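Local structure of high affinity transport system protein p37 (Mycoplasma hyorhinis, 3EKI) at residues D388-Q391 with K392-E396; P102-D105 with F106-L110; I360-T363 with F364-L367; D167-P170 with L171-I174; K78-N81 with K82-A86. The protein binds thiamine diphosphate and probably serves as the extracytoplasmic binding component of a high-affinity transport system in the mycoplasma membrane. All blocks are in the same frame, centred on the assembly; numbering follows the deposited sequence.

Interaction 1. Residues D388-Q391 with K392-E396; sequences DNFQ and KEIVE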
loop_
_atom_site.group_PDB
_atom_site.type_symbol
_atom_site.label_atom_id
_atom_site.label_comp_id
_atom_site.label_asym_id
_atom_site.label_seq_id
_atom_site.Cartn_x
_atom_site.Cartn_y
_atom_site.Cartn_z
ATOM N N ASP A 388 7.600 3.977 -17.954
ATOM C CA ASP A 388 8.462 4.089 -19.133
ATOM C C ASP A 388 9.597 3.079 -19.076
ATOM O O ASP A 388 10.115 2.654 -20.113
ATOM C CB ASP A 388 8.986 5.530 -19.210
ATOM C CG ASP A 388 7.883 6.571 -19.230
ATOM O OD1 ASP A 388 7.062 6.572 -20.171
ATOM O OD2 ASP A 388 7.819 7.412 -18.309
ATOM N N ASN A 389 9.986 2.690 -17.858
ATOM C CA ASN A 389 11.092 1.785 -17.605
ATOM C C ASN A 389 10.868 1.065 -16.264
ATOM O O ASN A 389 11.177 1.668 -15.232
ATOM C CB ASN A 389 12.411 2.540 -17.552
ATOM C CG ASN A 389 13.603 1.609 -17.485
ATOM O OD1 ASN A 389 13.521 0.501 -16.949
ATOM N ND2 ASN A 389 14.722 2.071 -18.043
ATOM N N PHE A 390 10.352 -0.135 -16.337
ATOM C CA PHE A 390 9.981 -0.849 -15.123
ATOM C C PHE A 390 11.198 -1.139 -14.251
ATOM O O PHE A 390 11.112 -1.005 -13.029
ATOM C CB PHE A 390 9.284 -2.142 -15.475
ATOM C CG PHE A 390 8.842 -2.988 -14.289
ATOM C CD1 PHE A 390 7.760 -2.588 -13.536
ATOM C CD2 PHE A 390 9.478 -4.161 -13.939
ATOM C CE1 PHE A 390 7.296 -3.338 -12.479
ATOM C CE2 PHE A 390 9.035 -4.932 -12.884
ATOM C CZ PHE A 390 7.940 -4.518 -12.138
ATOM N N GLN A 391 12.303 -1.524 -14.872
ATOM C CA GLN A 391 13.481 -1.817 -14.049
ATOM C C GLN A 391 13.949 -0.633 -13.232
ATOM O O GLN A 391 14.290 -0.725 -12.035
ATOM C CB GLN A 391 14.619 -2.337 -14.939
ATOM C CG GLN A 391 15.882 -2.518 -14.103
ATOM C CD GLN A 391 15.821 -3.797 -13.282
ATOM O OE1 GLN A 391 14.967 -4.663 -13.509
ATOM N NE2 GLN A 391 16.753 -3.900 -12.331
ATOM N N LYS A 392 13.982 0.537 -13.852
ATOM C CA LYS A 392 14.434 1.760 -13.211
ATOM C C LYS A 392 13.444 2.376 -12.235
ATOM O O LYS A 392 13.777 2.776 -11.117
ATOM C CB LYS A 392 14.713 2.781 -14.317
ATOM C CG LYS A 392 15.278 4.117 -13.893
ATOM C CD LYS A 392 16.068 4.817 -14.988
ATOM C CE LYS A 392 16.712 3.889 -16.007
ATOM N NZ LYS A 392 17.690 4.578 -16.899
ATOM N N GLU A 393 12.178 2.430 -12.650
ATOM C CA GLU A 393 11.180 3.132 -11.913
ATOM C C GLU A 393 10.567 2.303 -10.783
ATOM O O GLU A 393 10.055 2.838 -9.853
ATOM C CB GLU A 393 10.062 3.555 -12.866
ATOM C CG GLU A 393 10.406 4.731 -13.733
ATOM C CD GLU A 393 9.251 5.104 -14.580
ATOM O OE1 GLU A 393 8.537 5.998 -14.178
ATOM O OE2 GLU A 393 9.027 4.377 -15.485
ATOM N N ILE A 394 10.618 0.997 -10.909
ATOM C CA ILE A 394 9.998 0.149 -9.910
ATOM C C ILE A 394 11.011 -0.796 -9.259
ATOM O O ILE A 394 11.109 -0.826 -8.106
ATOM C CB ILE A 394 8.818 -0.711 -10.468
ATOM C CG1 ILE A 394 7.854 0.153 -11.249
ATOM C CG2 ILE A 394 8.051 -1.427 -9.368
ATOM C CD1 ILE A 394 7.176 1.116 -10.457
ATOM N N VAL A 395 11.669 -1.610 -10.068
ATOM C CA VAL A 395 12.525 -2.637 -9.515
ATOM C C VAL A 395 13.679 -2.028 -8.700
ATOM O O VAL A 395 13.923 -2.417 -7.625
ATOM C CB VAL A 395 13.166 -3.615 -10.596
ATOM C CG1 VAL A 395 14.119 -4.538 -9.946
ATOM C CG2 VAL A 395 12.108 -4.359 -11.308
ATOM N N GLU A 396 14.358 -1.074 -9.279
ATOM C CA GLU A 396 15.519 -0.511 -8.583
ATOM C C GLU A 396 15.039 0.222 -7.330
ATOM O O GLU A 396 15.736 0.298 -6.423
ATOM C CB GLU A 396 16.361 0.435 -9.447
ATOM C CG GLU A 396 17.193 -0.308 -10.401
ATOM C CD GLU A 396 17.808 0.542 -11.441
ATOM O OE1 GLU A 396 17.739 1.727 -11.390
ATOM O OE2 GLU A 396 18.349 -0.028 -12.325
#
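The ring of Phe390 is shared between Ile394 and Val395. Its CD1 and CE1 atoms meet Ile394, and Phe390 CD1 lies 3.6 Å from Ile394 CG1. The two side chains slant across each other here. CD2 and CE2 meet Val395 instead, with Phe390 CE2 3.5 Å from Val395 CG2 and the side chains roughly perpendicular. Phe390 has CG opposite the backbone N and beside the carbonyl carbon (chi1 -180°), which carries the ring forward along the chain to these two residues. Gln391 bends at its second torsion and folds its amide against Val395; Gln391 NE2 is 3.6 Å from Val395 CG1. This is the start of the C-terminal helix 390-402, and Asn389 is its N-cap. Asn389 OD1 accepts from Lys392 N at 3.1 Å, the donor sitting well above the carbonyl plane. Glu393 reaches back in an extended shape. Glu393 OE2 takes two backbone donors, Asp388 N at 2.9 Å and Asn389 N at 3.1 Å, the first on its syn lone pair. The carboxylate of Asp388 is close by, and the two amides probably offset the repulsion between the like charges. Phe390 O accepts from both Ile394 N and Val395 N, where the helix widens into a pi-type turn at 392-395. Beyond the segment, the Phe390 ring packs on Leu130, Val131 and Leu134 of helix 127-136.

Interaction 2. Residues P102-D105 with F106-L110; sequences PIQD and FTVLL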
loop_
_atom_site.group_PDB
_atom_site.type_symbol
_atom_site.label_atom_id
_atom_site.label_comp_id
_atom_site.label_asym_id
_atom_site.label_seq_id
_atom_site.Cartn_x
_atom_site.Cartn_y
_atom_site.Cartn_z
ATOM N N PRO A 102 -14.286 -10.461 -10.127
ATOM C CA PRO A 102 -13.728 -10.554 -8.773
ATOM C C PRO A 102 -12.496 -11.443 -8.725
ATOM O O PRO A 102 -12.479 -12.502 -9.337
ATOM C CB PRO A 102 -14.838 -11.222 -7.947
ATOM C CG PRO A 102 -15.637 -11.985 -8.946
ATOM C CD PRO A 102 -15.599 -11.128 -10.188
ATOM N N ILE A 103 -11.498 -10.997 -7.975
ATOM C CA ILE A 103 -10.285 -11.775 -7.762
ATOM C C ILE A 103 -10.002 -11.958 -6.268
ATOM O O ILE A 103 -10.015 -10.998 -5.493
ATOM C CB ILE A 103 -9.062 -11.121 -8.428
ATOM C CG1 ILE A 103 -9.257 -10.863 -9.927
ATOM C CG2 ILE A 103 -7.819 -11.958 -8.168
ATOM C CD1 ILE A 103 -9.452 -12.142 -10.714
ATOM N N GLN A 104 -9.761 -13.214 -5.924
ATOM C CA GLN A 104 -9.670 -13.601 -4.505
ATOM C C GLN A 104 -8.496 -12.934 -3.807
ATOM O O GLN A 104 -8.631 -12.419 -2.690
ATOM C CB GLN A 104 -9.624 -15.131 -4.427
ATOM C CG GLN A 104 -10.714 -15.840 -5.218
ATOM C CD GLN A 104 -10.448 -16.152 -6.672
ATOM O OE1 GLN A 104 -10.870 -15.445 -7.592
ATOM N NE2 GLN A 104 -9.746 -17.257 -6.934
ATOM N N ASP A 105 -7.326 -12.909 -4.438
ATOM C CA ASP A 105 -6.145 -12.287 -3.845
ATOM C C ASP A 105 -5.073 -12.096 -4.899
ATOM O O ASP A 105 -5.230 -12.493 -6.067
ATOM C CB ASP A 105 -5.575 -13.090 -2.682
ATOM C CG ASP A 105 -5.146 -14.495 -2.997
ATOM O OD1 ASP A 105 -5.378 -15.382 -2.141
ATOM O OD2 ASP A 105 -4.590 -14.776 -4.073
ATOM N N PHE A 106 -3.969 -11.473 -4.515
ATOM C CA PHE A 106 -2.995 -11.080 -5.529
ATOM C C PHE A 106 -2.338 -12.286 -6.185
ATOM O O PHE A 106 -1.950 -12.198 -7.350
ATOM C CB PHE A 106 -1.906 -10.161 -4.974
ATOM C CG PHE A 106 -0.725 -10.859 -4.335
ATOM C CD1 PHE A 106 0.472 -11.049 -5.023
ATOM C CD2 PHE A 106 -0.834 -11.312 -3.036
ATOM C CE1 PHE A 106 1.521 -11.707 -4.402
ATOM C CE2 PHE A 106 0.217 -11.972 -2.416
ATOM C CZ PHE A 106 1.400 -12.169 -3.102
ATOM N N THR A 107 -2.151 -13.397 -5.457
ATOM C CA THR A 107 -1.534 -14.536 -6.135
ATOM C C THR A 107 -2.396 -14.973 -7.319
ATOM O O THR A 107 -1.909 -15.287 -8.407
ATOM C CB THR A 107 -1.342 -15.750 -5.200
ATOM O OG1 THR A 107 -2.636 -16.214 -4.798
ATOM C CG2 THR A 107 -0.627 -15.335 -3.939
ATOM N N VAL A 108 -3.705 -15.009 -7.088
ATOM C CA VAL A 108 -4.633 -15.373 -8.155
ATOM C C VAL A 108 -4.538 -14.361 -9.290
ATOM O O VAL A 108 -4.615 -14.723 -10.465
ATOM C CB VAL A 108 -6.078 -15.461 -7.645
ATOM C CG1 VAL A 108 -7.033 -15.817 -8.769
ATOM C CG2 VAL A 108 -6.164 -16.484 -6.516
ATOM N N LEU A 109 -4.369 -13.088 -8.968
ATOM C CA LEU A 109 -4.304 -12.099 -10.043
ATOM C C LEU A 109 -3.109 -12.349 -10.927
ATOM O O LEU A 109 -3.185 -12.390 -12.160
ATOM C CB LEU A 109 -4.210 -10.679 -9.492
ATOM C CG LEU A 109 -4.158 -9.590 -10.568
ATOM C CD1 LEU A 109 -5.573 -9.394 -11.116
ATOM C CD2 LEU A 109 -3.594 -8.291 -10.043
ATOM N N LEU A 110 -1.948 -12.494 -10.267
ATOM C CA LEU A 110 -0.727 -12.618 -11.054
ATOM C C LEU A 110 -0.674 -13.970 -11.753
ATOM O O LEU A 110 -0.248 -13.994 -12.900
ATOM C CB LEU A 110 0.516 -12.391 -10.207
ATOM C CG LEU A 110 0.606 -11.026 -9.521
ATOM C CD1 LEU A 110 1.888 -10.981 -8.708
ATOM C CD2 LEU A 110 0.516 -9.884 -10.521
#
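Asp105 OD2 is gripped by two donors from the residues that follow. Thr107 OG1 donates to Asp105 OD2 at a short 2.5 Å, and Val108 N donates to the same oxygen at 3.2 Å. Asp105 is the N-cap of helix 106-115, which starts just after strand 97-103 ends. The amide of Val108 meets OD2 nearly head-on to its C-O bond and almost straight (166°). The hydroxyl comes from the syn side, 28° out of the carboxylate plane. Asp105 holds CG between its backbone N and carbonyl carbon (chi1 59°), and this brings the carboxylate over the first helical turn. The backbone adds its own bond, Leu109 N to Asp105 O at 3.1 Å. Ile103, the last strand residue, is buried and turns toward the helix. Ile103 CG2 lies 3.9 Å from Val108 CB and close to the backbone of Leu109. Gln104 bends back so that its amide comes beside Val108, with Gln104 NE2 3.6 Å from Val108 CG1; the two side chains cross at about a right angle. Ile103 of the strand thus packs on the helix, while Asp105 of the linking turn caps it. Phe106 makes a cation-pi contact with Lys129, and its side chain is about 7 Å from the bound thiamine diphosphate. Thr107 CG2 sits 3.8 Å above one face of the Phe106 ring, displaced toward its rim.

Interaction 3. Residues I360-T363 with F364-L367; sequences IVQT and FINL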
loop_
_atom_site.group_PDB
_atom_site.type_symbol
_atom_site.label_atom_id
_atom_site.label_comp_id
_atom_site.label_asym_id
_atom_site.label_seq_id
_atom_site.Cartn_x
_atom_site.Cartn_y
_atom_site.Cartn_z
ATOM N N ILE A 360 -5.230 2.464 -22.676
ATOM C CA ILE A 360 -5.816 2.180 -21.352
ATOM C C ILE A 360 -5.037 2.964 -20.301
ATOM O O ILE A 360 -5.677 3.591 -19.431
ATOM C CB ILE A 360 -5.895 0.667 -21.095
ATOM C CG1 ILE A 360 -6.957 -0.022 -21.980
ATOM C CG2 ILE A 360 -6.114 0.343 -19.637
ATOM C CD1 ILE A 360 -6.848 -1.546 -21.963
ATOM N N VAL A 361 -3.723 2.983 -20.379
ATOM C CA VAL A 361 -2.940 3.805 -19.426
ATOM C C VAL A 361 -3.366 5.256 -19.488
ATOM O O VAL A 361 -3.636 5.906 -18.476
ATOM C CB VAL A 361 -1.424 3.634 -19.662
ATOM C CG1 VAL A 361 -0.620 4.675 -18.890
ATOM C CG2 VAL A 361 -0.965 2.233 -19.290
ATOM N N GLN A 362 -3.467 5.847 -20.685
ATOM C CA GLN A 362 -3.822 7.245 -20.823
ATOM C C GLN A 362 -5.238 7.516 -20.347
ATOM O O GLN A 362 -5.520 8.610 -19.836
ATOM C CB GLN A 362 -3.684 7.679 -22.289
ATOM C CG GLN A 362 -3.688 9.193 -22.464
ATOM C CD GLN A 362 -2.511 9.831 -21.737
ATOM O OE1 GLN A 362 -1.393 9.399 -21.974
ATOM N NE2 GLN A 362 -2.815 10.813 -20.908
ATOM N N THR A 363 -6.100 6.504 -20.488
ATOM C CA THR A 363 -7.462 6.665 -19.990
ATOM C C THR A 363 -7.467 6.796 -18.453
ATOM O O THR A 363 -8.205 7.643 -17.928
ATOM C CB THR A 363 -8.373 5.529 -20.470
ATOM O OG1 THR A 363 -8.472 5.619 -21.903
ATOM C CG2 THR A 363 -9.779 5.676 -19.918
ATOM N N PHE A 364 -6.665 6.011 -17.756
ATOM C CA PHE A 364 -6.554 6.166 -16.296
ATOM C C PHE A 364 -6.116 7.597 -15.973
ATOM O O PHE A 364 -6.720 8.261 -15.126
ATOM C CB PHE A 364 -5.594 5.154 -15.662
ATOM C CG PHE A 364 -6.206 3.828 -15.313
ATOM C CD1 PHE A 364 -6.999 3.657 -14.196
ATOM C CD2 PHE A 364 -5.989 2.720 -16.109
ATOM C CE1 PHE A 364 -7.530 2.417 -13.894
ATOM C CE2 PHE A 364 -6.517 1.487 -15.831
ATOM C CZ PHE A 364 -7.312 1.327 -14.717
ATOM N N ILE A 365 -5.081 8.067 -16.640
ATOM C CA ILE A 365 -4.489 9.382 -16.419
ATOM C C ILE A 365 -5.518 10.477 -16.639
ATOM O O ILE A 365 -5.706 11.402 -15.831
ATOM C CB ILE A 365 -3.248 9.563 -17.307
ATOM C CG1 ILE A 365 -2.106 8.628 -16.911
ATOM C CG2 ILE A 365 -2.783 11.006 -17.308
ATOM C CD1 ILE A 365 -0.942 8.524 -17.873
ATOM N N ASN A 366 -6.217 10.369 -17.779
ATOM C CA ASN A 366 -7.185 11.413 -18.117
ATOM C C ASN A 366 -8.395 11.374 -17.204
ATOM O O ASN A 366 -8.945 12.449 -16.911
ATOM C CB ASN A 366 -7.601 11.303 -19.604
ATOM C CG ASN A 366 -6.501 11.602 -20.573
ATOM O OD1 ASN A 366 -5.368 11.979 -20.281
ATOM N ND2 ASN A 366 -6.806 11.441 -21.865
ATOM N N LEU A 367 -8.849 10.224 -16.726
ATOM C CA LEU A 367 -9.967 10.098 -15.813
ATOM C C LEU A 367 -9.616 10.777 -14.473
ATOM O O LEU A 367 -10.485 11.407 -13.870
ATOM C CB LEU A 367 -10.399 8.664 -15.518
ATOM C CG LEU A 367 -11.177 7.907 -16.601
ATOM C CD1 LEU A 367 -11.471 6.497 -16.103
ATOM C CD2 LEU A 367 -12.465 8.614 -17.000
#
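Gln362 and Asn366 join their amides along one side of the helix. Gln362 NE2 donates to Asn366 OD1 at 2.9 Å in a nearly straight bond. The acceptor lies in the amide plane of Gln362, but the donor stands above the Asn366 carbonyl plane, and the two amide planes are 51° apart. Gln362 has CG trans to the backbone N and then folds at chi2 (62°). That fold brings Gln362 NE2 forward to Asn366, 3.6 Å from Ile365 CG2. Asn366 ND2 bonds Glu79 OE2 on helix 64-85, which fixes which way its amide faces. Ile360 and Phe364 lie side by side and point the same way, with Ile360 CG2 4.0 Å from Phe364 CE2. Phe364 CG sits beside the backbone N (chi1 -86°), and the ring passes near Ile360 O. Val361 and Ile365 meet at a slant, Val361 CG1 to Ile365 CD1 at 4.0 Å. Thr363 OG1 is hydrogen-bonded to Leu359 O, and Thr363 O accepts from Leu367 N at 2.9 Å. Four backbone bonds of the i to i+4 kind run through the segment. Phe364 also meets Phe76 edge-to-face, while Val361 rests on strand 141-152. These contacts are characteristic of an alpha helix, here 354-369, packed between a second helix and the strands 141-152 and 383-386.

Interaction 4. Residues D167-P170 with L171-I174; sequences DSDP and LVKI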
loop_
_atom_site.group_PDB
_atom_site.type_symbol
_atom_site.label_atom_id
_atom_site.label_comp_id
_atom_site.label_asym_id
_atom_site.label_seq_id
_atom_site.Cartn_x
_atom_site.Cartn_y
_atom_site.Cartn_z
ATOM N N ASP A 167 17.721 10.254 16.829
ATOM C CA ASP A 167 16.765 11.357 16.709
ATOM C C ASP A 167 16.939 12.151 15.424
ATOM O O ASP A 167 16.035 12.812 14.920
ATOM C CB ASP A 167 16.928 12.282 17.914
ATOM C CG ASP A 167 16.163 11.846 19.144
ATOM O OD1 ASP A 167 15.218 11.035 19.029
ATOM O OD2 ASP A 167 16.502 12.328 20.251
ATOM N N SER A 168 18.130 12.105 14.833
ATOM C CA SER A 168 18.395 12.904 13.654
ATOM C C SER A 168 18.144 12.122 12.366
ATOM O O SER A 168 18.269 12.670 11.275
ATOM C CB SER A 168 19.843 13.417 13.674
ATOM O OG SER A 168 20.794 12.382 13.847
ATOM N N ASP A 169 17.813 10.851 12.516
ATOM C CA ASP A 169 17.551 9.977 11.368
ATOM C C ASP A 169 16.298 10.485 10.658
ATOM O O ASP A 169 15.317 10.742 11.352
ATOM C CB ASP A 169 17.422 8.547 11.886
ATOM C CG ASP A 169 17.292 7.516 10.780
ATOM O OD1 ASP A 169 16.258 7.608 10.080
ATOM O OD2 ASP A 169 18.176 6.650 10.625
ATOM N N PRO A 170 16.312 10.614 9.338
ATOM C CA PRO A 170 15.135 11.128 8.636
ATOM C C PRO A 170 13.883 10.281 8.867
ATOM O O PRO A 170 12.786 10.830 8.897
ATOM C CB PRO A 170 15.528 11.062 7.159
ATOM C CG PRO A 170 16.750 10.235 7.083
ATOM C CD PRO A 170 17.420 10.275 8.424
ATOM N N LEU A 171 14.036 8.986 9.040
ATOM C CA LEU A 171 12.880 8.103 9.243
ATOM C C LEU A 171 12.317 8.262 10.655
ATOM O O LEU A 171 11.129 8.064 10.929
ATOM C CB LEU A 171 13.270 6.651 8.955
ATOM C CG LEU A 171 13.844 6.378 7.557
ATOM C CD1 LEU A 171 13.958 4.875 7.346
ATOM C CD2 LEU A 171 13.000 7.057 6.487
ATOM N N VAL A 172 13.199 8.610 11.589
ATOM C CA VAL A 172 12.785 8.881 12.955
ATOM C C VAL A 172 12.093 10.227 13.020
ATOM O O VAL A 172 11.096 10.379 13.749
ATOM C CB VAL A 172 13.971 8.816 13.937
ATOM C CG1 VAL A 172 13.525 9.246 15.325
ATOM C CG2 VAL A 172 14.517 7.396 13.957
ATOM N N LYS A 173 12.571 11.193 12.262
ATOM C CA LYS A 173 11.924 12.506 12.199
ATOM C C LYS A 173 10.502 12.375 11.662
ATOM O O LYS A 173 9.565 13.015 12.164
ATOM C CB LYS A 173 12.771 13.452 11.349
ATOM C CG LYS A 173 14.118 13.771 12.008
ATOM C CD LYS A 173 14.824 14.840 11.186
ATOM C CE LYS A 173 16.114 14.315 10.583
ATOM N NZ LYS A 173 16.482 15.043 9.335
ATOM N N ILE A 174 10.289 11.549 10.642
ATOM C CA ILE A 174 8.891 11.370 10.192
ATOM C C ILE A 174 8.019 10.753 11.265
ATOM O O ILE A 174 6.862 11.101 11.503
ATOM C CB ILE A 174 8.851 10.518 8.901
ATOM C CG1 ILE A 174 9.494 11.220 7.701
ATOM C CG2 ILE A 174 7.421 10.127 8.603
ATOM C CD1 ILE A 174 9.918 10.323 6.557
#
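Both carboxylate oxygens of Asp169 are engaged. Asp169 OD1 accepts from Leu171 N at 2.8 Å, met nearly end-on to its C-O bond. OD2 turns the other way and takes the amides of Val163, Asp164 and Gly165 in the preceding loop. With CG trans to the backbone N (chi1 -174°), the carboxylate lies between the loop and the first amides of the helix. This buried group therefore has four backbone donors, which would probably favour its charged form. The Asp169 carbonyl is also satisfied. Lys173 N donates to Asp169 O at 2.9 Å, and Val172 N adds a weak bond to Asp169 O at 3.0 Å with a bent N-H angle. Ile174 N donates to Pro170 O at 3.1 Å. Pro170 has no N-H to offer, so its place in the first turn leaves no donor there to satisfy. Ser168 OG bonds the hydroxyl of Thr166. Apolar groups fill in around this, with Val172 CG2 3.7 Å from Asp169 CB. Leu171 and Val172 pack on strand 331-337. The whole is an aspartate N-cap followed by proline, at the start of helix 170-184.

Interaction 5. Residues K78-N81 with K82-A86; sequences KEFN and KLKNA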
loop_
_atom_site.group_PDB
_atom_site.type_symbol
_atom_site.label_atom_id
_atom_site.label_comp_id
_atom_site.label_asym_id
_atom_site.label_seq_id
_atom_site.Cartn_x
_atom_site.Cartn_y
_atom_site.Cartn_z
ATOM N N LYS A 78 -16.130 5.287 -22.150
ATOM C CA LYS A 78 -16.328 6.467 -22.986
ATOM C C LYS A 78 -15.048 7.208 -23.306
ATOM O O LYS A 78 -14.791 7.640 -24.430
ATOM C CB LYS A 78 -17.344 7.413 -22.327
ATOM C CG LYS A 78 -18.714 6.864 -22.076
ATOM C CD LYS A 78 -19.371 6.271 -23.312
ATOM C CE LYS A 78 -19.786 7.382 -24.273
ATOM N NZ LYS A 78 -20.529 6.834 -25.457
ATOM N N GLU A 79 -14.155 7.441 -22.339
ATOM C CA GLU A 79 -12.898 8.120 -22.590
ATOM C C GLU A 79 -11.966 7.285 -23.456
ATOM O O GLU A 79 -11.342 7.825 -24.355
ATOM C CB GLU A 79 -12.216 8.465 -21.260
ATOM C CG GLU A 79 -10.850 9.117 -21.357
ATOM C CD GLU A 79 -10.814 10.476 -22.022
ATOM O OE1 GLU A 79 -11.862 11.146 -22.003
ATOM O OE2 GLU A 79 -9.778 10.915 -22.558
ATOM N N PHE A 80 -11.909 5.986 -23.156
ATOM C CA PHE A 80 -11.052 5.103 -23.939
ATOM C C PHE A 80 -11.452 5.219 -25.419
ATOM O O PHE A 80 -10.563 5.303 -26.254
ATOM C CB PHE A 80 -11.080 3.649 -23.483
ATOM C CG PHE A 80 -10.359 2.675 -24.399
ATOM C CD1 PHE A 80 -10.970 2.045 -25.480
ATOM C CD2 PHE A 80 -9.022 2.399 -24.178
ATOM C CE1 PHE A 80 -10.290 1.224 -26.330
ATOM C CE2 PHE A 80 -8.323 1.527 -24.986
ATOM C CZ PHE A 80 -8.982 0.938 -26.040
ATOM N N ASN A 81 -12.746 5.036 -25.673
ATOM C CA ASN A 81 -13.080 4.919 -27.114
ATOM C C ASN A 81 -12.961 6.262 -27.800
ATOM O O ASN A 81 -12.679 6.352 -28.999
ATOM C CB ASN A 81 -14.450 4.266 -27.299
ATOM C CG ASN A 81 -14.374 2.771 -27.078
ATOM O OD1 ASN A 81 -13.713 2.006 -27.767
ATOM N ND2 ASN A 81 -15.047 2.284 -26.040
ATOM N N LYS A 82 -13.150 7.343 -27.035
ATOM C CA LYS A 82 -12.878 8.665 -27.624
ATOM C C LYS A 82 -11.443 8.798 -28.066
ATOM O O LYS A 82 -11.134 9.229 -29.170
ATOM C CB LYS A 82 -13.279 9.740 -26.608
ATOM C CG LYS A 82 -13.078 11.165 -27.113
ATOM C CD LYS A 82 -12.771 12.105 -25.949
ATOM C CE LYS A 82 -11.766 13.187 -26.322
ATOM N NZ LYS A 82 -10.542 13.130 -25.457
ATOM N N LEU A 83 -10.497 8.424 -27.193
ATOM C CA LEU A 83 -9.089 8.471 -27.542
ATOM C C LEU A 83 -8.746 7.578 -28.718
ATOM O O LEU A 83 -8.008 7.942 -29.633
ATOM C CB LEU A 83 -8.244 7.998 -26.349
ATOM C CG LEU A 83 -8.176 8.884 -25.126
ATOM C CD1 LEU A 83 -7.153 8.273 -24.169
ATOM C CD2 LEU A 83 -7.792 10.304 -25.487
ATOM N N LYS A 84 -9.314 6.377 -28.640
ATOM C CA LYS A 84 -9.115 5.366 -29.659
ATOM C C LYS A 84 -9.540 5.889 -31.033
ATOM O O LYS A 84 -8.810 5.742 -32.013
ATOM C CB LYS A 84 -9.921 4.111 -29.343
ATOM C CG LYS A 84 -9.857 3.033 -30.426
ATOM C CD LYS A 84 -11.141 2.242 -30.382
ATOM C CE LYS A 84 -11.324 1.286 -31.522
ATOM N NZ LYS A 84 -11.833 1.983 -32.713
ATOM N N ASN A 85 -10.731 6.473 -31.068
ATOM C CA ASN A 85 -11.300 6.867 -32.366
ATOM C C ASN A 85 -10.820 8.207 -32.886
ATOM O O ASN A 85 -11.055 8.514 -34.056
ATOM C CB ASN A 85 -12.837 6.825 -32.237
ATOM C CG ASN A 85 -13.294 5.369 -32.226
ATOM O OD1 ASN A 85 -12.791 4.563 -33.022
ATOM N ND2 ASN A 85 -14.216 5.028 -31.339
ATOM N N ALA A 86 -10.134 8.989 -32.071
ATOM C CA ALA A 86 -9.558 10.256 -32.481
ATOM C C ALA A 86 -8.207 10.108 -33.170
ATOM O O ALA A 86 -7.664 11.128 -33.579
ATOM C CB ALA A 86 -9.395 11.140 -31.260
#
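Asn85 N donates to Asn81 O at 2.8 Å, the shortest backbone bond between 78-81 and 82-86. Lys84 N to Phe80 O follows at 2.9 Å, and Leu83 N to Glu79 O at 3.0 Å. Lys82 N bonds Lys78 O in the same way. The side chains of the last turn are held as well. Lys84 NZ donates to its neighbour Asn85 OD1 at 2.8 Å. Beyond the helix, Lys84 NZ also bonds Phe93 O, Asn85 ND2 bonds Asp95 OD1, and Asn81 ND2 donates to Val96 O. Asn81 OD1 comes 3.7 Å from Lys84 CD as the two side chains run alongside each other. All this is the C-terminal end of helix 64-85, whose last turns are fastened to the chain that leads into strand 97-103. On another side of the helix, Glu79 folds at its second torsion (63°) and brings its carboxylate toward the next turn. Glu79 OE2, an oxygen already bonded to Asn366, forms a long salt bridge with Lys82 NZ at 3.7 Å, the two side chains lying side by side and pointing the same way. The aliphatic end of Leu83 also reaches the acid, with Leu83 CD2 3.6 Å from Glu79 OE2. Phe80 is buried. Phe80 CE1 approaches Lys84 CB at 4.2 Å, a loose contact from an oblique direction. The same ring meets Phe98 edge-to-face and lies against helix 354-369.

From the N terminus the order is interaction 5, 2, 4, 3 and 1. Each is local, so none closes a long loop, and they follow in series without nesting or crossing. Interaction 5 ends helix 64-85. Interaction 2 passes from strand 97-103 into helix 106-115. Interaction 4 starts helix 170-184. Interaction 3 lies mid-way along helix 354-369, and interaction 1 opens helix 390-402. Only interactions 3 and 5 touch, with centres about 11 Å apart; there helices far apart in sequence pack together. Interactions 2 and 5 lie across the chain's centre from interaction 4, as expected for the two-lobed fold of periplasmic-binding-protein relatives.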